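Acyl-[acyl-carrier-protein]--UDP-N-acetylglucosamine O-acyltransferase (Helicobacter pylori, PDB 1J2Z) catalyses transfer of a (3R)-hydroxyacyl chain from acyl carrier protein to UDP-N-acetylglucosamine, the first step of lipid A biosynthesis, working as a homotrimer. Local coordinates at residues G126-L131 and G144-I149; I82-L87 and I107-L112; R160-C165 and V177-T182; G151-H156 and C165-K170. All coordinates share one frame; numbering follows the deposited sequence.

Contact 1: G126-L131 and G144-I149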
loop_
_atom_site.group_PDB
_atom_site.type_symbol
_atom_site.label_atom_id
_atom_site.label_comp_id
_atom_site.label_asym_id
_atom_site.label_seq_id
_atom_site.Cartn_x
_atom_site.Cartn_y
_atom_site.Cartn_z
ATOM N N GLY A 126 0.195 -21.626 5.544
ATOM C CA GLY A 126 -0.525 -22.887 5.502
ATOM C C GLY A 126 -1.720 -22.893 4.564
ATOM O O GLY A 126 -1.621 -22.467 3.410
ATOM N N SER A 127 -2.854 -23.380 5.061
ATOM C CA SER A 127 -4.076 -23.465 4.264
ATOM C C SER A 127 -5.256 -22.745 4.920
ATOM O O SER A 127 -5.241 -22.481 6.119
ATOM C CB SER A 127 -4.440 -24.936 4.036
ATOM O OG SER A 127 -3.434 -25.611 3.296
ATOM N N HIS A 128 -6.274 -22.436 4.120
ATOM C CA HIS A 128 -7.478 -21.757 4.602
ATOM C C HIS A 128 -7.201 -20.387 5.208
ATOM O O HIS A 128 -7.931 -19.936 6.085
ATOM C CB HIS A 128 -8.196 -22.631 5.636
ATOM C CG HIS A 128 -8.587 -23.979 5.115
ATOM N ND1 HIS A 128 -9.617 -24.159 4.217
ATOM C CD2 HIS A 128 -8.049 -25.203 5.324
ATOM C CE1 HIS A 128 -9.695 -25.436 3.892
ATOM N NE2 HIS A 128 -8.756 -26.091 4.550
ATOM N N CYS A 129 -6.151 -19.722 4.740
ATOM C CA CYS A 129 -5.804 -18.401 5.254
ATOM C C CYS A 129 -6.334 -17.285 4.369
ATOM O O CYS A 129 -6.627 -17.491 3.189
ATOM C CB CYS A 129 -4.286 -18.247 5.361
ATOM S SG CYS A 129 -3.499 -19.259 6.630
ATOM N N ILE A 130 -6.447 -16.097 4.948
ATOM C CA ILE A 130 -6.903 -14.937 4.207
ATOM C C ILE A 130 -6.041 -13.734 4.579
ATOM O O ILE A 130 -5.974 -13.344 5.745
ATOM C CB ILE A 130 -8.383 -14.607 4.509
ATOM C CG1 ILE A 130 -9.286 -15.726 3.986
ATOM C CG2 ILE A 130 -8.761 -13.285 3.856
ATOM C CD1 ILE A 130 -10.750 -15.547 4.352
ATOM N N LEU A 131 -5.357 -13.174 3.586
ATOM C CA LEU A 131 -4.527 -11.998 3.802
ATOM C C LEU A 131 -5.187 -10.887 3.000
ATOM O O LEU A 131 -5.261 -10.967 1.772
ATOM C CB LEU A 131 -3.090 -12.221 3.303
ATOM C CG LEU A 131 -2.282 -13.449 3.753
ATOM C CD1 LEU A 131 -0.795 -13.170 3.549
ATOM C CD2 LEU A 131 -2.539 -13.759 5.204
ATOM N N GLY A 144 0.233 -20.305 10.336
ATOM C CA GLY A 144 -0.488 -21.567 10.405
ATOM C C GLY A 144 -1.778 -21.584 9.611
ATOM O O GLY A 144 -2.077 -20.638 8.880
ATOM N N ASP A 145 -2.546 -22.662 9.739
ATOM C CA ASP A 145 -3.810 -22.773 9.017
ATOM C C ASP A 145 -4.879 -21.888 9.645
ATOM O O ASP A 145 -4.793 -21.521 10.819
ATOM C CB ASP A 145 -4.313 -24.222 9.002
ATOM C CG ASP A 145 -3.342 -25.175 8.332
ATOM O OD1 ASP A 145 -2.575 -24.737 7.446
ATOM O OD2 ASP A 145 -3.358 -26.374 8.684
ATOM N N TYR A 146 -5.886 -21.545 8.850
ATOM C CA TYR A 146 -7.003 -20.722 9.309
ATOM C C TYR A 146 -6.612 -19.404 9.964
ATOM O O TYR A 146 -7.147 -19.039 11.012
ATOM C CB TYR A 146 -7.885 -21.519 10.276
ATOM C CG TYR A 146 -8.406 -22.809 9.694
ATOM C CD1 TYR A 146 -7.681 -23.991 9.817
ATOM C CD2 TYR A 146 -9.604 -22.840 8.981
ATOM C CE1 TYR A 146 -8.135 -25.177 9.242
ATOM C CE2 TYR A 146 -10.066 -24.021 8.402
ATOM C CZ TYR A 146 -9.323 -25.184 8.537
ATOM O OH TYR A 146 -9.767 -26.353 7.961
ATOM N N VAL A 147 -5.682 -18.686 9.348
ATOM C CA VAL A 147 -5.270 -17.397 9.878
ATOM C C VAL A 147 -5.805 -16.283 8.987
ATOM O O VAL A 147 -5.737 -16.366 7.754
ATOM C CB VAL A 147 -3.730 -17.281 9.955
ATOM C CG1 VAL A 147 -3.321 -15.845 10.306
ATOM C CG2 VAL A 147 -3.194 -18.242 11.004
ATOM N N ASN A 148 -6.365 -15.256 9.616
ATOM C CA ASN A 148 -6.878 -14.104 8.887
ATOM C C ASN A 148 -6.060 -12.889 9.290
ATOM O O ASN A 148 -5.868 -12.636 10.477
ATOM C CB ASN A 148 -8.354 -13.848 9.209
ATOM C CG ASN A 148 -9.281 -14.835 8.528
ATOM O OD1 ASN A 148 -10.483 -14.607 8.433
ATOM N ND2 ASN A 148 -8.725 -15.941 8.058
ATOM N N ILE A 149 -5.559 -12.155 8.305
ATOM C CA ILE A 149 -4.778 -10.964 8.587
ATOM C C ILE A 149 -5.439 -9.788 7.874
ATOM O O ILE A 149 -5.567 -9.789 6.647
ATOM C CB ILE A 149 -3.321 -11.106 8.101
ATOM C CG1 ILE A 149 -2.698 -12.382 8.681
ATOM C CG2 ILE A 149 -2.515 -9.880 8.528
ATOM C CD1 ILE A 149 -1.254 -12.613 8.271
HETATM O O HOH W 1 -1.584 -26.650 5.756
HETATM O O HOH W 2 -9.869 -18.281 7.126
#

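Contact 2: I82-L87 and I107-L112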
loop_
_atom_site.group_PDB
_atom_site.type_symbol
_atom_site.label_atom_id
_atom_site.label_comp_id
_atom_site.label_asym_id
_atom_site.label_seq_id
_atom_site.Cartn_x
_atom_site.Cartn_y
_atom_site.Cartn_z
ATOM N N ILE A 82 3.529 -23.078 -4.455
ATOM C CA ILE A 82 2.152 -22.703 -4.142
ATOM C C ILE A 82 1.229 -23.911 -4.268
ATOM O O ILE A 82 1.326 -24.686 -5.225
ATOM C CB ILE A 82 1.676 -21.565 -5.083
ATOM C CG1 ILE A 82 2.515 -20.307 -4.820
ATOM C CG2 ILE A 82 0.205 -21.259 -4.853
ATOM C CD1 ILE A 82 2.340 -19.207 -5.860
ATOM N N GLY A 83 0.330 -24.050 -3.297
ATOM C CA GLY A 83 -0.591 -25.169 -3.272
ATOM C C GLY A 83 -1.785 -25.109 -4.205
ATOM O O GLY A 83 -1.786 -24.393 -5.209
ATOM N N GLU A 84 -2.816 -25.866 -3.842
ATOM C CA GLU A 84 -4.036 -25.976 -4.631
ATOM C C GLU A 84 -5.195 -25.082 -4.187
ATOM O O GLU A 84 -5.302 -24.696 -3.024
ATOM C CB GLU A 84 -4.512 -27.433 -4.619
ATOM C CG GLU A 84 -3.503 -28.428 -5.182
ATOM C CD GLU A 84 -4.008 -29.863 -5.145
ATOM O OE1 GLU A 84 -5.238 -30.072 -5.184
ATOM O OE2 GLU A 84 -3.169 -30.787 -5.098
ATOM N N ASP A 85 -6.066 -24.773 -5.141
ATOM C CA ASP A 85 -7.251 -23.968 -4.895
ATOM C C ASP A 85 -6.992 -22.616 -4.253
ATOM O O ASP A 85 -7.779 -22.148 -3.435
ATOM C CB ASP A 85 -8.235 -24.764 -4.038
ATOM C CG ASP A 85 -8.662 -26.055 -4.701
ATOM O OD1 ASP A 85 -9.185 -25.995 -5.831
ATOM O OD2 ASP A 85 -8.474 -27.129 -4.095
ATOM N N ASN A 86 -5.889 -21.981 -4.621
ATOM C CA ASN A 86 -5.583 -20.676 -4.071
ATOM C C ASN A 86 -6.125 -19.568 -4.962
ATOM O O ASN A 86 -6.332 -19.757 -6.162
ATOM C CB ASN A 86 -4.073 -20.508 -3.908
ATOM C CG ASN A 86 -3.515 -21.374 -2.801
ATOM O OD1 ASN A 86 -3.884 -21.220 -1.639
ATOM N ND2 ASN A 86 -2.630 -22.294 -3.156
ATOM N N LEU A 87 -6.374 -18.417 -4.350
ATOM C CA LEU A 87 -6.846 -17.239 -5.065
ATOM C C LEU A 87 -5.799 -16.174 -4.775
ATOM O O LEU A 87 -5.596 -15.795 -3.621
ATOM C CB LEU A 87 -8.209 -16.790 -4.531
ATOM C CG LEU A 87 -9.419 -17.642 -4.921
ATOM C CD1 LEU A 87 -10.647 -17.230 -4.102
ATOM C CD2 LEU A 87 -9.681 -17.476 -6.406
ATOM N N ILE A 107 3.431 -21.937 0.246
ATOM C CA ILE A 107 2.048 -21.548 0.465
ATOM C C ILE A 107 1.199 -22.797 0.265
ATOM O O ILE A 107 1.369 -23.522 -0.718
ATOM C CB ILE A 107 1.614 -20.437 -0.520
ATOM C CG1 ILE A 107 2.403 -19.154 -0.220
ATOM C CG2 ILE A 107 0.110 -20.178 -0.394
ATOM C CD1 ILE A 107 2.117 -18.011 -1.174
ATOM N N GLY A 108 0.305 -23.049 1.214
ATOM C CA GLY A 108 -0.551 -24.220 1.161
ATOM C C GLY A 108 -1.755 -24.146 0.241
ATOM O O GLY A 108 -1.660 -23.634 -0.878
ATOM N N ASP A 109 -2.892 -24.647 0.726
ATOM C CA ASP A 109 -4.121 -24.695 -0.061
ATOM C C ASP A 109 -5.284 -23.831 0.415
ATOM O O ASP A 109 -5.372 -23.443 1.581
ATOM C CB ASP A 109 -4.631 -26.136 -0.144
ATOM C CG ASP A 109 -3.535 -27.125 -0.457
ATOM O OD1 ASP A 109 -2.786 -26.917 -1.432
ATOM O OD2 ASP A 109 -3.432 -28.121 0.278
ATOM N N LYS A 110 -6.186 -23.556 -0.520
ATOM C CA LYS A 110 -7.385 -22.785 -0.245
ATOM C C LYS A 110 -7.158 -21.484 0.505
ATOM O O LYS A 110 -7.844 -21.189 1.482
ATOM C CB LYS A 110 -8.388 -23.671 0.504
ATOM C CG LYS A 110 -8.830 -24.865 -0.343
ATOM C CD LYS A 110 -9.731 -25.820 0.404
ATOM C CE LYS A 110 -10.183 -26.945 -0.514
ATOM N NZ LYS A 110 -10.991 -27.955 0.210
ATOM N N ASN A 111 -6.188 -20.707 0.044
ATOM C CA ASN A 111 -5.903 -19.419 0.655
ATOM C C ASN A 111 -6.361 -18.322 -0.287
ATOM O O ASN A 111 -6.522 -18.538 -1.491
ATOM C CB ASN A 111 -4.408 -19.242 0.901
ATOM C CG ASN A 111 -3.851 -20.269 1.855
ATOM O OD1 ASN A 111 -4.200 -20.287 3.034
ATOM N ND2 ASN A 111 -2.976 -21.134 1.348
ATOM N N LEU A 112 -6.575 -17.144 0.276
ATOM C CA LEU A 112 -6.963 -15.989 -0.503
ATOM C C LEU A 112 -5.980 -14.888 -0.136
ATOM O O LEU A 112 -5.872 -14.512 1.030
ATOM C CB LEU A 112 -8.394 -15.549 -0.158
ATOM C CG LEU A 112 -8.807 -14.173 -0.705
ATOM C CD1 LEU A 112 -8.645 -14.135 -2.224
ATOM C CD2 LEU A 112 -10.249 -13.871 -0.303
HETATM O O HOH W 3 -9.111 -19.889 -2.074
#

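Contact 3: R160-C165 and V177-T182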
loop_
_atom_site.group_PDB
_atom_site.type_symbol
_atom_site.label_atom_id
_atom_site.label_comp_id
_atom_site.label_asym_id
_atom_site.label_seq_id
_atom_site.Cartn_x
_atom_site.Cartn_y
_atom_site.Cartn_z
ATOM N N ARG A 160 6.037 -15.680 13.976
ATOM C CA ARG A 160 5.278 -16.899 13.731
ATOM C C ARG A 160 3.859 -16.734 14.250
ATOM O O ARG A 160 3.655 -16.338 15.393
ATOM C CB ARG A 160 5.935 -18.096 14.422
ATOM C CG ARG A 160 7.360 -18.408 13.966
ATOM C CD ARG A 160 7.897 -19.607 14.737
ATOM N NE ARG A 160 7.666 -19.436 16.167
ATOM C CZ ARG A 160 7.358 -20.423 17.001
ATOM N NH1 ARG A 160 7.246 -21.666 16.551
ATOM N NH2 ARG A 160 7.145 -20.162 18.283
ATOM N N ILE A 161 2.880 -17.021 13.402
ATOM C CA ILE A 161 1.479 -16.923 13.794
ATOM C C ILE A 161 0.916 -18.336 13.726
ATOM O O ILE A 161 0.919 -18.964 12.664
ATOM C CB ILE A 161 0.695 -16.002 12.840
ATOM C CG1 ILE A 161 1.322 -14.608 12.851
ATOM C CG2 ILE A 161 -0.770 -15.928 13.265
ATOM C CD1 ILE A 161 0.819 -13.711 11.735
ATOM N N ALA A 162 0.442 -18.835 14.863
ATOM C CA ALA A 162 -0.093 -20.187 14.929
ATOM C C ALA A 162 -1.479 -20.308 14.319
ATOM O O ALA A 162 -2.081 -19.320 13.895
ATOM C CB ALA A 162 -0.109 -20.670 16.384
ATOM N N LYS A 163 -1.973 -21.540 14.284
ATOM C CA LYS A 163 -3.281 -21.866 13.731
ATOM C C LYS A 163 -4.447 -21.097 14.345
ATOM O O LYS A 163 -4.441 -20.775 15.529
ATOM C CB LYS A 163 -3.533 -23.368 13.896
ATOM C CG LYS A 163 -4.923 -23.837 13.489
ATOM C CD LYS A 163 -5.111 -25.309 13.864
ATOM C CE LYS A 163 -6.431 -25.861 13.354
ATOM N NZ LYS A 163 -6.616 -27.286 13.759
ATOM N N GLY A 164 -5.440 -20.807 13.512
ATOM C CA GLY A 164 -6.643 -20.124 13.951
ATOM C C GLY A 164 -6.557 -18.716 14.502
ATOM O O GLY A 164 -7.457 -18.293 15.226
ATOM N N CYS A 165 -5.508 -17.977 14.161
ATOM C CA CYS A 165 -5.371 -16.615 14.659
ATOM C C CYS A 165 -5.998 -15.563 13.763
ATOM O O CYS A 165 -6.158 -15.754 12.556
ATOM C CB CYS A 165 -3.898 -16.263 14.867
ATOM S SG CYS A 165 -3.133 -17.078 16.274
ATOM N N VAL A 177 2.422 -15.290 17.854
ATOM C CA VAL A 177 1.060 -15.357 18.358
ATOM C C VAL A 177 0.622 -16.811 18.495
ATOM O O VAL A 177 0.565 -17.545 17.510
ATOM C CB VAL A 177 0.082 -14.633 17.417
ATOM C CG1 VAL A 177 -1.316 -14.657 18.010
ATOM C CG2 VAL A 177 0.549 -13.199 17.182
ATOM N N PRO A 178 0.298 -17.242 19.726
ATOM C CA PRO A 178 -0.135 -18.615 19.997
ATOM C C PRO A 178 -1.468 -18.926 19.326
ATOM O O PRO A 178 -2.224 -18.020 18.970
ATOM C CB PRO A 178 -0.219 -18.647 21.519
ATOM C CG PRO A 178 -0.686 -17.257 21.839
ATOM C CD PRO A 178 0.205 -16.416 20.944
ATOM N N PRO A 179 -1.780 -20.217 19.153
ATOM C CA PRO A 179 -3.034 -20.617 18.510
ATOM C C PRO A 179 -4.344 -20.026 19.032
ATOM O O PRO A 179 -4.521 -19.797 20.229
ATOM C CB PRO A 179 -3.003 -22.149 18.591
ATOM C CG PRO A 179 -2.051 -22.441 19.696
ATOM C CD PRO A 179 -0.986 -21.396 19.541
ATOM N N TYR A 180 -5.246 -19.763 18.090
ATOM C CA TYR A 180 -6.576 -19.232 18.367
ATOM C C TYR A 180 -6.670 -17.851 19.018
ATOM O O TYR A 180 -7.690 -17.519 19.624
ATOM C CB TYR A 180 -7.354 -20.256 19.199
ATOM C CG TYR A 180 -7.435 -21.612 18.530
ATOM C CD1 TYR A 180 -6.696 -22.697 19.003
ATOM C CD2 TYR A 180 -8.231 -21.801 17.399
ATOM C CE1 TYR A 180 -6.749 -23.938 18.361
ATOM C CE2 TYR A 180 -8.292 -23.029 16.754
ATOM C CZ TYR A 180 -7.550 -24.091 17.237
ATOM O OH TYR A 180 -7.614 -25.301 16.585
ATOM N N CYS A 181 -5.625 -17.039 18.884
ATOM C CA CYS A 181 -5.634 -15.701 19.468
ATOM C C CYS A 181 -5.927 -14.608 18.450
ATOM O O CYS A 181 -5.639 -14.754 17.267
ATOM C CB CYS A 181 -4.289 -15.393 20.126
ATOM S SG CYS A 181 -3.915 -16.425 21.533
ATOM N N THR A 182 -6.512 -13.514 18.923
ATOM C CA THR A 182 -6.807 -12.374 18.066
ATOM C C THR A 182 -5.805 -11.297 18.462
ATOM O O THR A 182 -5.558 -11.077 19.647
ATOM C CB THR A 182 -8.232 -11.845 18.286
ATOM O OG1 THR A 182 -8.394 -11.457 19.655
ATOM C CG2 THR A 182 -9.246 -12.909 17.940
#

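Contact 4: G151-H156 and C165-K170. With SOG (octyl 1-thio-beta-D-glucopyranoside), chain B.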
loop_
_atom_site.group_PDB
_atom_site.type_symbol
_atom_site.label_atom_id
_atom_site.label_comp_id
_atom_site.label_asym_id
_atom_site.label_seq_id
_atom_site.Cartn_x
_atom_site.Cartn_y
_atom_site.Cartn_z
ATOM N N GLY A 151 -6.309 -5.990 6.351
ATOM C CA GLY A 151 -5.606 -5.130 5.419
ATOM C C GLY A 151 -4.586 -4.156 5.979
ATOM O O GLY A 151 -4.724 -3.642 7.090
ATOM N N LEU A 152 -3.548 -3.919 5.183
ATOM C CA LEU A 152 -2.483 -2.982 5.522
ATOM C C LEU A 152 -1.692 -3.334 6.781
ATOM O O LEU A 152 -1.122 -2.453 7.425
ATOM C CB LEU A 152 -3.066 -1.566 5.650
ATOM C CG LEU A 152 -3.955 -1.115 4.482
ATOM C CD1 LEU A 152 -4.442 0.302 4.720
ATOM C CD2 LEU A 152 -3.176 -1.191 3.178
ATOM N N THR A 153 -1.661 -4.618 7.129
ATOM C CA THR A 153 -0.911 -5.068 8.300
ATOM C C THR A 153 0.494 -5.482 7.877
ATOM O O THR A 153 0.684 -6.080 6.815
ATOM C CB THR A 153 -1.594 -6.277 8.989
ATOM O OG1 THR A 153 -2.765 -5.833 9.682
ATOM C CG2 THR A 153 -0.647 -6.949 9.985
ATOM N N ALA A 154 1.477 -5.148 8.706
ATOM C CA ALA A 154 2.861 -5.504 8.428
ATOM C C ALA A 154 3.328 -6.492 9.487
ATOM O O ALA A 154 3.142 -6.260 10.678
ATOM C CB ALA A 154 3.744 -4.258 8.453
ATOM N N ILE A 155 3.917 -7.599 9.043
ATOM C CA ILE A 155 4.430 -8.621 9.952
ATOM C C ILE A 155 5.944 -8.590 9.791
ATOM O O ILE A 155 6.452 -8.692 8.672
ATOM C CB ILE A 155 3.926 -10.035 9.578
ATOM C CG1 ILE A 155 2.402 -10.031 9.411
ATOM C CG2 ILE A 155 4.340 -11.034 10.660
ATOM C CD1 ILE A 155 1.631 -9.690 10.661
ATOM N N HIS A 156 6.658 -8.440 10.901
ATOM C CA HIS A 156 8.115 -8.366 10.863
ATOM C C HIS A 156 8.785 -9.729 10.705
ATOM O O HIS A 156 8.166 -10.765 10.931
ATOM C CB HIS A 156 8.640 -7.664 12.118
ATOM C CG HIS A 156 8.082 -6.289 12.318
ATOM N ND1 HIS A 156 7.806 -5.438 11.269
ATOM C CD2 HIS A 156 7.769 -5.608 13.446
ATOM C CE1 HIS A 156 7.347 -4.293 11.742
ATOM N NE2 HIS A 156 7.315 -4.370 13.060
ATOM N N CYS A 165 -5.508 -17.977 14.161
ATOM C CA CYS A 165 -5.371 -16.615 14.659
ATOM C C CYS A 165 -5.998 -15.563 13.763
ATOM O O CYS A 165 -6.158 -15.754 12.556
ATOM C CB CYS A 165 -3.898 -16.263 14.867
ATOM S SG CYS A 165 -3.133 -17.078 16.274
ATOM N N MET A 166 -6.361 -14.443 14.372
ATOM C CA MET A 166 -6.938 -13.335 13.633
ATOM C C MET A 166 -6.137 -12.088 13.962
ATOM O O MET A 166 -5.948 -11.760 15.131
ATOM C CB MET A 166 -8.402 -13.120 14.018
ATOM C CG MET A 166 -9.090 -12.029 13.206
ATOM S SD MET A 166 -10.853 -11.903 13.564
ATOM C CE MET A 166 -11.495 -13.255 12.557
ATOM N N ILE A 167 -5.658 -11.401 12.933
ATOM C CA ILE A 167 -4.886 -10.184 13.131
ATOM C C ILE A 167 -5.637 -9.016 12.503
ATOM O O ILE A 167 -5.905 -9.015 11.300
ATOM C CB ILE A 167 -3.500 -10.295 12.478
ATOM C CG1 ILE A 167 -2.827 -11.588 12.923
ATOM C CG2 ILE A 167 -2.634 -9.102 12.873
ATOM C CD1 ILE A 167 -1.468 -11.776 12.335
ATOM N N ALA A 168 -5.978 -8.029 13.324
ATOM C CA ALA A 168 -6.706 -6.854 12.852
ATOM C C ALA A 168 -5.909 -6.062 11.820
ATOM O O ALA A 168 -4.683 -6.107 11.800
ATOM C CB ALA A 168 -7.063 -5.955 14.032
ATOM N N GLY A 169 -6.615 -5.329 10.967
ATOM C CA GLY A 169 -5.949 -4.536 9.954
ATOM C C GLY A 169 -5.094 -3.429 10.546
ATOM O O GLY A 169 -5.254 -3.066 11.709
ATOM N N LYS A 170 -4.183 -2.897 9.736
ATOM C CA LYS A 170 -3.287 -1.822 10.156
ATOM C C LYS A 170 -2.433 -2.129 11.384
ATOM O O LYS A 170 -2.019 -1.220 12.099
ATOM C CB LYS A 170 -4.078 -0.530 10.394
ATOM C CG LYS A 170 -4.363 0.254 9.124
ATOM C CD LYS A 170 -5.045 1.572 9.435
ATOM C CE LYS A 170 -5.031 2.496 8.228
ATOM N NZ LYS A 170 -3.645 2.924 7.879
HETATM C C1 SOG B . 12.828 -7.770 4.597
HETATM C C2 SOG B . 13.392 -8.788 3.575
HETATM C C3 SOG B . 12.995 -8.362 2.155
HETATM C C4 SOG B . 11.464 -8.322 2.083
HETATM C C5 SOG B . 10.935 -7.299 3.121
HETATM C C6 SOG B . 9.414 -7.245 3.099
HETATM C "C1'" SOG B . 13.414 -7.056 6.813
HETATM C "C2'" SOG B . 12.441 -7.166 7.971
HETATM C "C3'" SOG B . 13.038 -6.594 9.243
HETATM C "C4'" SOG B . 12.069 -6.704 10.411
HETATM C "C5'" SOG B . 12.675 -6.130 11.685
HETATM C "C6'" SOG B . 11.660 -6.115 12.809
HETATM C "C7'" SOG B . 12.247 -5.547 14.079
HETATM C "C8'" SOG B . 11.213 -5.542 15.180
HETATM S S1 SOG B . 13.172 -8.162 5.934
HETATM O O2 SOG B . 14.809 -8.853 3.682
HETATM O O3 SOG B . 13.495 -9.291 1.215
HETATM O O4 SOG B . 11.054 -7.945 0.780
HETATM O O5 SOG B . 11.381 -7.695 4.449
HETATM O O6 SOG B . 8.976 -6.359 2.087
#

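Contact 1: G126-L131 and G144-I149
His128 and Tyr146 project side by side from successive coils, their ring planes only 10° apart but slid so that they barely overlap. What chiefly covers the tyrosine is the root of the histidine side chain: His128 CB sits over the face of the Tyr146 ring, 3.8 Å from its centroid, in a CH-pi contact. In return Tyr146 OH lies above the imidazole, toward its rim and 3.4 Å from His128 CD2.

This is the wetter side of the contact. One water joins Ser127 OG to Asp145 OD1, and a second links His128 O with Asn148 ND2; Ser127 OG also bonds Asp109 N of the preceding coil. Asp145, its CG anti to the carbonyl carbon (chi1 -60°), accepts a bond at OD1 from Ser127 N at 2.8 Å, from above the carboxylate plane. Val147 O is gripped twice, by Ile130 N at 2.9 Å and by Asn148 ND2 at 3.0 Å, the latter from above the carbonyl plane, which ties the asparagine amide to the residue before it.

On the inner face the packing is apolar and close. Leu131 and Ile149 are buried and point the same way, with Leu131 CD2 3.5 Å from Ile149 CD1. Equivalent residues superposed in parallel, coil upon coil, are typical of the left-handed parallel beta-helix of the hexapeptide-repeat transferases.

Contact 2: I82-L87 and I107-L112
Asn86 lies alongside Asn111, the two side chains pointing the same way with their amide planes 5° apart. Asn86 OD1 accepts Asn111 N at 2.9 Å and, through a weak bond, Asn111 ND2 at 3.1 Å. On the other branch, Asn86 ND2 donates to Gly108 O at 2.8 Å, in the plane of both groups, so oxygen and nitrogen together fix the rotation of this buried amide. Asn111 repeats the arrangement one coil further on, its OD1 bonded to Cys129 N and its ND2 to Gly126 O. In this left-handed beta-helix, Asn86 and Asn111 thus occupy equivalent corners of adjacent coils, each bonding the turn of the next, so that a side chain of one coil satisfies backbone groups of its neighbour. At the same corner the backbones come close at Gly83, whose CA lies 3.0 Å from Gly108 O.

Toward the surface Asp109 OD1 accepts Glu84 N of the preceding coil at 2.6 Å, on the anti side of the carboxylate. Next to it, Asp85 and the extended Lys110 run side by side, Asp85 CB meeting Lys110 CG at 3.7 Å, but their charged ends stay apart. A water bridges Asp85 O and Asn111 O. At the far end Leu112 turns CG anti to its backbone N (chi1 168°), and its CD1 comes within 3.5 Å of Leu87 CB; Gln69 of the second subunit packs against Leu112.

Contact 3: R160-C165 and V177-T182
Lys163 and Tyr180 lie side by side and point the same way. The lysine holds CG anti to its backbone N (chi1 174°) and is extended beyond it, passing the phenol oxygen with Lys163 CE 3.5 Å from Tyr180 OH. The backbones are joined here too: Tyr180 N donates to Lys163 O at 2.9 Å, and that same oxygen lies over one face of the ring, toward the rim. Ala162 is turned into the opposing segment and wedges against a proline, its CB 3.4 Å from Pro179 CD, closer than ordinary van der Waals packing. These are two type II turns laid one on the other, Ala162 to Cys165 and Pro178 to Cys181, at the C-terminal end of the left-handed beta-helix, with Gly164 and Tyr180 in the matching positions of positive phi. Before the turns, Val177 is bridged to Ile161: Val177 N bonds Arg160 O at 2.9 Å, and Ala162 N bonds Val177 O at 2.9 Å. Helix 239-250 of the C-terminal helical region covers Ala162, Lys163 and Pro179. Arg160 reaches the same helix through Phe247, by a hydrogen bond to its carbonyl and a cation-pi contact, and also pairs with Asp176.

Contact 4: G151-H156 and C165-K170
Gly151 meets the second segment through its carbonyl, where Gly151 O accepts Lys170 N at 2.8 Å; the approach is also close on the Gly169 side, with Gly169 CA 3.2 Å from Gly151 O. Leu152 comes next, its side chain beside that of Lys170 and pointing the same way, with Leu152 CB 4.1 Å from Lys170 CG. The lysine bends at its last torsion (chi4 -66°), and NZ crosses the subunit boundary to bond Leu152 O of the second subunit, while Leu152 O of this chain receives Lys170 NZ of the third. Thr153 follows, buried, its OG1 bonded to Gly150 O and Ser171 N, both just beyond the segments. Its methyl turns inward instead: Thr153 CG2 lies 4.1 Å from Ile167 CG2, the two side chains crossing at about a right angle. Ile155 then reaches tip to tip toward the same residue, Ile155 CD1 standing 4.1 Å from Ile167 CD1 inside the coil. The segment ends at His156, where the octyl thioglucoside detergent lies against the side chain, its C6' 3.5 Å from His156 CB. The chemistry thus separates into an apolar core, a lysine-to-carbonyl bond that recurs round the trimer, and an octyl tail resting against His156, one of the residues of the detergent pocket.

In the fold
Followed from the N terminus, contact 2 comes first, closing a long loop in which 19 residues separate 82-87 from 107-112. Contact 1 comes next in series, with 12 residues between its segments, one turn of the helix; it touches contact 2 where Asn111 OD1 bonds Cys129 N and Ser127 OG bonds Asp109 N. Contacts 4 and 3 then interleave, closing loops of 8 and 11 residues: their segments alternate along the chain, the two crossing and sharing Cys165. Strand 166-167 of contact 4 sits between 148-149 of contact 1 and 181-184 of contact 3. At the C-terminal end of the beta-helix, contact 3 reaches the helices and contact 4 the trimer interface.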